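Local coordinates for acetaldehyde dehydrogenase (Acetylating) (Geobacillus thermoglucosidasius, PDB 5J78), which probably catalyses the CoA- and NAD-dependent interconversion of acetaldehyde and acetyl-CoA, at residues G242-V246 with A383-V389; Q277-E283 with L368-K374. All coordinates share one frame; numbering follows the deposited sequence.

Contact 1 (G242-V246 with A383-V389); sequences GNVPV and AQKLLEV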
loop_
_atom_site.group_PDB
_atom_site.type_symbol
_atom_site.label_atom_id
_atom_site.label_comp_id
_atom_site.label_asym_id
_atom_site.label_seq_id
_atom_site.Cartn_x
_atom_site.Cartn_y
_atom_site.Cartn_z
ATOM N N GLY A 242 -20.721 20.458 3.616
ATOM C CA GLY A 242 -22.063 20.898 3.944
ATOM C C GLY A 242 -23.053 20.615 2.827
ATOM O O GLY A 242 -22.677 20.435 1.671
ATOM N N ASN A 243 -24.326 20.553 3.179
ATOM C CA ASN A 243 -25.393 20.567 2.195
ATOM C C ASN A 243 -26.611 21.064 2.916
ATOM O O ASN A 243 -27.558 20.319 3.132
ATOM C CB ASN A 243 -25.650 19.200 1.581
ATOM C CG ASN A 243 -26.642 19.274 0.422
ATOM O OD1 ASN A 243 -26.743 20.301 -0.222
ATOM N ND2 ASN A 243 -27.373 18.198 0.163
ATOM N N VAL A 244 -26.557 22.338 3.285
ATOM C CA VAL A 244 -27.391 22.879 4.354
ATOM C C VAL A 244 -28.849 23.111 3.961
ATOM O O VAL A 244 -29.133 23.925 3.082
ATOM C CB VAL A 244 -26.827 24.197 4.852
ATOM C CG1 VAL A 244 -27.730 24.805 5.939
ATOM C CG2 VAL A 244 -25.404 23.998 5.360
ATOM N N PRO A 245 -29.776 22.401 4.630
ATOM C CA PRO A 245 -31.202 22.646 4.425
ATOM C C PRO A 245 -31.706 23.684 5.402
ATOM O O PRO A 245 -31.280 23.664 6.558
ATOM C CB PRO A 245 -31.825 21.278 4.686
ATOM C CG PRO A 245 -30.939 20.695 5.769
ATOM C CD PRO A 245 -29.544 21.187 5.448
ATOM N N VAL A 246 -32.587 24.575 4.951
ATOM C CA VAL A 246 -33.140 25.606 5.817
ATOM C C VAL A 246 -34.661 25.588 5.736
ATOM O O VAL A 246 -35.248 25.652 4.650
ATOM C CB VAL A 246 -32.596 27.012 5.460
ATOM C CG1 VAL A 246 -33.189 28.082 6.380
ATOM C CG2 VAL A 246 -31.107 27.025 5.579
ATOM N N ALA A 383 -35.070 17.474 5.370
ATOM C CA ALA A 383 -33.796 17.912 5.932
ATOM C C ALA A 383 -32.880 16.704 6.130
ATOM O O ALA A 383 -31.706 16.725 5.754
ATOM C CB ALA A 383 -34.009 18.646 7.247
ATOM N N GLN A 384 -33.433 15.632 6.687
ATOM C CA GLN A 384 -32.630 14.444 6.981
ATOM C C GLN A 384 -32.075 13.859 5.689
ATOM O O GLN A 384 -30.879 13.542 5.607
ATOM C CB GLN A 384 -33.463 13.407 7.765
ATOM C CG GLN A 384 -32.746 12.110 8.032
ATOM C CD GLN A 384 -31.543 12.290 8.933
ATOM O OE1 GLN A 384 -31.480 13.225 9.743
ATOM N NE2 GLN A 384 -30.580 11.393 8.796
ATOM N N LYS A 385 -32.916 13.771 4.660
ATOM C CA LYS A 385 -32.490 13.250 3.348
ATOM C C LYS A 385 -31.444 14.117 2.633
ATOM O O LYS A 385 -30.535 13.601 1.979
ATOM C CB LYS A 385 -33.700 13.102 2.431
ATOM C CG LYS A 385 -34.618 11.924 2.736
ATOM C CD LYS A 385 -35.427 11.562 1.487
ATOM C CE LYS A 385 -36.535 10.555 1.770
ATOM N NZ LYS A 385 -37.689 11.192 2.465
ATOM N N LEU A 386 -31.604 15.435 2.718
ATOM C CA LEU A 386 -30.632 16.359 2.144
ATOM C C LEU A 386 -29.259 16.248 2.835
ATOM O O LEU A 386 -28.225 16.247 2.170
ATOM C CB LEU A 386 -31.185 17.784 2.226
ATOM C CG LEU A 386 -32.384 17.955 1.275
ATOM C CD1 LEU A 386 -33.339 19.051 1.713
ATOM C CD2 LEU A 386 -31.905 18.200 -0.132
ATOM N N LEU A 387 -29.248 16.128 4.162
ATOM C CA LEU A 387 -27.990 15.980 4.895
ATOM C C LEU A 387 -27.279 14.708 4.465
ATOM O O LEU A 387 -26.065 14.691 4.316
ATOM C CB LEU A 387 -28.240 15.983 6.386
ATOM C CG LEU A 387 -28.694 17.336 6.912
ATOM C CD1 LEU A 387 -29.133 17.185 8.336
ATOM C CD2 LEU A 387 -27.601 18.419 6.779
ATOM N N GLU A 388 -28.046 13.655 4.216
ATOM C CA GLU A 388 -27.466 12.397 3.774
ATOM C C GLU A 388 -26.832 12.493 2.388
ATOM O O GLU A 388 -25.959 11.695 2.058
ATOM C CB GLU A 388 -28.538 11.306 3.826
ATOM C CG GLU A 388 -28.930 11.027 5.271
ATOM C CD GLU A 388 -30.098 10.080 5.445
ATOM O OE1 GLU A 388 -30.910 9.924 4.503
ATOM O OE2 GLU A 388 -30.201 9.495 6.548
ATOM N N VAL A 389 -27.227 13.481 1.585
ATOM C CA VAL A 389 -26.509 13.752 0.327
ATOM C C VAL A 389 -25.315 14.709 0.554
ATOM O O VAL A 389 -25.235 15.772 -0.059
ATOM C CB VAL A 389 -27.448 14.369 -0.768
ATOM C CG1 VAL A 389 -26.792 14.307 -2.139
ATOM C CG2 VAL A 389 -28.767 13.641 -0.827
#
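Asn243 and Pro245 meet Ala383, Leu386, Leu387 and Val389 where helix 376-388 packs on the parallel sheet of an alpha/beta domain of the aldehyde dehydrogenase fold. The helix runs nearly antiparallel to strand 244-246, at 163° between their directions, and the two short axes approach to 8.0 Å, with the side chains of Asn243 and Pro245 meeting the helix directly.

The polar part lies toward the C-terminal end of the helix. Asn243 ND2 donates to Leu386 O over 2.9 Å, in a bent bond with an N-H...O angle of 141°. Its amide reaches out because CG stands anti to the backbone N (chi1 -172°). The donor sits above the carbonyl plane, while Val389 N, bonded to the same oxygen, comes from the opposite face. Leu386 O thus takes two donors in the C-terminal turn. Asn243 ND2 also bonds to Ser360 O, so one buried amide nitrogen ties this turn to a second backbone segment.

The apolar part centres on the ring of Pro245. Its CG rests on Ala383 CB at 4.0 Å, and its CB meets Leu386 CD1 at the same separation. Leu387 comes across the proline at about a right angle. The other side of the strand turns from the helix, with Val244 and Val246 both packing on Thr424 of helix 424-428. Closest of the carbon contacts is Leu387 CD2 against Pro245 CD, 3.6 Å apart.

Contact 2 (Q277-E283 with L368-K374); sequences QALLVDE and LAFYIVK. Unlike the reference sequence in segment 368-374: Ile372 (reference Thr).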
loop_
_atom_site.group_PDB
_atom_site.type_symbol
_atom_site.label_atom_id
_atom_site.label_comp_id
_atom_site.label_asym_id
_atom_site.label_seq_id
_atom_site.Cartn_x
_atom_site.Cartn_y
_atom_site.Cartn_z
ATOM N N GLN A 277 -28.359 25.570 0.850
ATOM C CA GLN A 277 -28.438 24.835 -0.423
ATOM C C GLN A 277 -29.873 24.494 -0.842
ATOM O O GLN A 277 -30.160 24.331 -2.033
ATOM C CB GLN A 277 -27.623 23.555 -0.347
ATOM C CG GLN A 277 -26.160 23.796 -0.057
ATOM C CD GLN A 277 -25.450 24.562 -1.160
ATOM O OE1 GLN A 277 -25.909 24.595 -2.304
ATOM N NE2 GLN A 277 -24.307 25.163 -0.825
ATOM N N ALA A 278 -30.775 24.413 0.123
ATOM C CA ALA A 278 -32.162 24.071 -0.159
ATOM C C ALA A 278 -33.040 24.743 0.868
ATOM O O ALA A 278 -32.704 24.771 2.047
ATOM C CB ALA A 278 -32.373 22.558 -0.149
ATOM N N LEU A 279 -34.140 25.330 0.411
ATOM C CA LEU A 279 -35.130 25.877 1.321
ATOM C C LEU A 279 -36.287 24.902 1.395
ATOM O O LEU A 279 -36.693 24.339 0.382
ATOM C CB LEU A 279 -35.628 27.246 0.872
ATOM C CG LEU A 279 -34.596 28.354 0.716
ATOM C CD1 LEU A 279 -35.336 29.634 0.324
ATOM C CD2 LEU A 279 -33.800 28.550 1.990
ATOM N N LEU A 280 -36.793 24.701 2.606
ATOM C CA LEU A 280 -37.978 23.884 2.852
ATOM C C LEU A 280 -39.043 24.846 3.365
ATOM O O LEU A 280 -38.833 25.495 4.392
ATOM C CB LEU A 280 -37.686 22.775 3.869
ATOM C CG LEU A 280 -36.290 22.153 3.802
ATOM C CD1 LEU A 280 -36.136 21.190 4.957
ATOM C CD2 LEU A 280 -36.036 21.441 2.479
ATOM N N VAL A 281 -40.161 24.974 2.648
ATOM C CA VAL A 281 -41.116 26.046 2.943
ATOM C C VAL A 281 -42.535 25.533 3.179
ATOM O O VAL A 281 -43.063 24.715 2.413
ATOM C CB VAL A 281 -41.116 27.092 1.799
ATOM C CG1 VAL A 281 -42.048 28.252 2.108
ATOM C CG2 VAL A 281 -39.709 27.608 1.586
ATOM N N ASP A 282 -43.134 26.011 4.268
ATOM C CA ASP A 282 -44.500 25.638 4.623
ATOM C C ASP A 282 -45.410 26.093 3.484
ATOM O O ASP A 282 -45.293 27.215 3.008
ATOM C CB ASP A 282 -44.933 26.279 5.956
ATOM C CG ASP A 282 -44.638 25.410 7.172
ATOM O OD1 ASP A 282 -44.311 24.212 7.014
ATOM O OD2 ASP A 282 -44.761 25.943 8.295
ATOM N N GLU A 283 -46.279 25.203 3.034
ATOM C CA GLU A 283 -47.148 25.478 1.912
ATOM C C GLU A 283 -47.954 26.731 2.187
ATOM O O GLU A 283 -48.116 27.575 1.316
ATOM C CB GLU A 283 -48.065 24.295 1.645
ATOM C CG GLU A 283 -48.603 24.266 0.227
ATOM C CD GLU A 283 -49.564 23.119 -0.010
ATOM O OE1 GLU A 283 -50.186 22.655 0.970
ATOM O OE2 GLU A 283 -49.694 22.683 -1.175
ATOM N N LEU A 368 -30.129 27.694 -5.467
ATOM C CA LEU A 368 -30.868 27.282 -4.299
ATOM C C LEU A 368 -32.024 26.396 -4.741
ATOM O O LEU A 368 -32.776 26.779 -5.637
ATOM C CB LEU A 368 -31.365 28.531 -3.565
ATOM C CG LEU A 368 -31.751 28.455 -2.103
ATOM C CD1 LEU A 368 -30.645 27.828 -1.245
ATOM C CD2 LEU A 368 -32.070 29.853 -1.614
ATOM N N ALA A 369 -32.155 25.208 -4.155
ATOM C CA ALA A 369 -33.353 24.381 -4.367
ATOM C C ALA A 369 -34.487 24.882 -3.486
ATOM O O ALA A 369 -34.244 25.444 -2.422
ATOM C CB ALA A 369 -33.071 22.918 -4.079
ATOM N N PHE A 370 -35.725 24.661 -3.930
ATOM C CA PHE A 370 -36.915 25.146 -3.233
ATOM C C PHE A 370 -37.936 24.025 -3.057
ATOM O O PHE A 370 -38.536 23.572 -4.034
ATOM C CB PHE A 370 -37.541 26.305 -4.019
ATOM C CG PHE A 370 -38.623 27.042 -3.280
ATOM C CD1 PHE A 370 -39.942 26.614 -3.322
ATOM C CD2 PHE A 370 -38.327 28.181 -2.563
ATOM C CE1 PHE A 370 -40.931 27.303 -2.650
ATOM C CE2 PHE A 370 -39.321 28.873 -1.885
ATOM C CZ PHE A 370 -40.618 28.437 -1.933
ATOM N N TYR A 371 -38.131 23.590 -1.816
ATOM C CA TYR A 371 -39.036 22.478 -1.516
ATOM C C TYR A 371 -40.226 22.983 -0.736
ATOM O O TYR A 371 -40.080 23.740 0.233
ATOM C CB TYR A 371 -38.347 21.373 -0.708
ATOM C CG TYR A 371 -37.247 20.620 -1.419
ATOM C CD1 TYR A 371 -35.946 21.109 -1.438
ATOM C CD2 TYR A 371 -37.498 19.403 -2.032
ATOM C CE1 TYR A 371 -34.925 20.409 -2.076
ATOM C CE2 TYR A 371 -36.491 18.696 -2.667
ATOM C CZ TYR A 371 -35.204 19.206 -2.687
ATOM O OH TYR A 371 -34.198 18.513 -3.328
ATOM N N ILE A 372 -41.401 22.533 -1.165
ATOM C CA ILE A 372 -42.664 22.796 -0.476
ATOM C C ILE A 372 -42.962 21.677 0.511
ATOM O O ILE A 372 -42.870 20.503 0.156
ATOM C CB ILE A 372 -43.870 22.876 -1.451
ATOM C CG1 ILE A 372 -43.468 23.409 -2.832
ATOM C CG2 ILE A 372 -44.999 23.712 -0.838
ATOM C CD1 ILE A 372 -43.087 24.814 -2.830
ATOM N N VAL A 373 -43.342 22.029 1.731
ATOM C CA VAL A 373 -43.650 21.011 2.731
ATOM C C VAL A 373 -44.927 21.397 3.433
ATOM O O VAL A 373 -45.281 22.575 3.465
ATOM C CB VAL A 373 -42.513 20.837 3.763
ATOM C CG1 VAL A 373 -41.202 20.562 3.053
ATOM C CG2 VAL A 373 -42.396 22.054 4.681
ATOM N N LYS A 374 -45.617 20.410 3.999
ATOM C CA LYS A 374 -46.904 20.659 4.651
ATOM C C LYS A 374 -46.704 21.198 6.062
ATOM O O LYS A 374 -47.419 22.111 6.496
ATOM C CB LYS A 374 -47.741 19.385 4.673
ATOM C CG LYS A 374 -48.595 19.155 3.424
ATOM C CD LYS A 374 -47.987 18.110 2.484
ATOM C CE LYS A 374 -47.900 16.726 3.141
ATOM N NZ LYS A 374 -47.857 15.610 2.142
#
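Six backbone hydrogen bonds join Gln277-Glu283 to Leu368-Lys374 as neighbouring parallel strands. Ala369 N donates to Gln277 O at 3.0 Å, and the bonds then alternate in direction as far as Glu283 N to Val373 O at 2.8 Å. The middle pair is short: Tyr371 N to Leu279 O and Val281 N to Tyr371 O each measure 2.7 Å, and both donors approach nearly along the C=O axis. CA-H...O contacts supplement them, among them Ala278 CA to Ala369 O. Gln277 O also accepts from Lys363 NZ.

On one face, Tyr371 lies alongside Leu280, its CD1 3.9 Å from Leu280 CD2, while Ala278 CB touches the ring edge at CE1. Chi1 of -66° sets the ring beside its own backbone N, and the phenol OH bonds to Glu352 O. Further along this face Asp282 OD1 reaches Val373 CG2, but the carboxylate is held by Tyr247 OH and Glu250 N.

The other face is aliphatic and aromatic. Leu368 CD2 meets Leu279 CG at 3.7 Å, the side chains crossing at about a right angle, and Val281 CG2 packs obliquely on Phe370 CE2. Helix 286-295 covers Val281 and Phe370, whereas Leu280, Tyr371 and Val373 pack against helix 376-388. The chemistry implies a strand pair fixed in register by its backbone, with largely apolar side chains joining helices to both faces.

Contacts 1 and 2, with centres about 12 Å apart, both reach one parallel sheet, in which strands 244-248 and 276-282 are neighbours. Backbone bonds probably join them directly: Val246 O lies 2.7 Å from Leu280 N, and Val244 O 2.9 Å from Gln277 N. Strand 367-373 leads straight into helix 376-388, so the segment paired in contact 2 continues into the helix packed in contact 1; Leu386 CD1 of that helix touches Leu280 CD2 at 3.7 Å. Gly242, which takes no part in the packing, donates its N-H to sulfinate oxygen OD1 of the oxidised cysteine at position 273, probably the catalytic thiol by family analogy, which would place the start of 242-246 beside the active site.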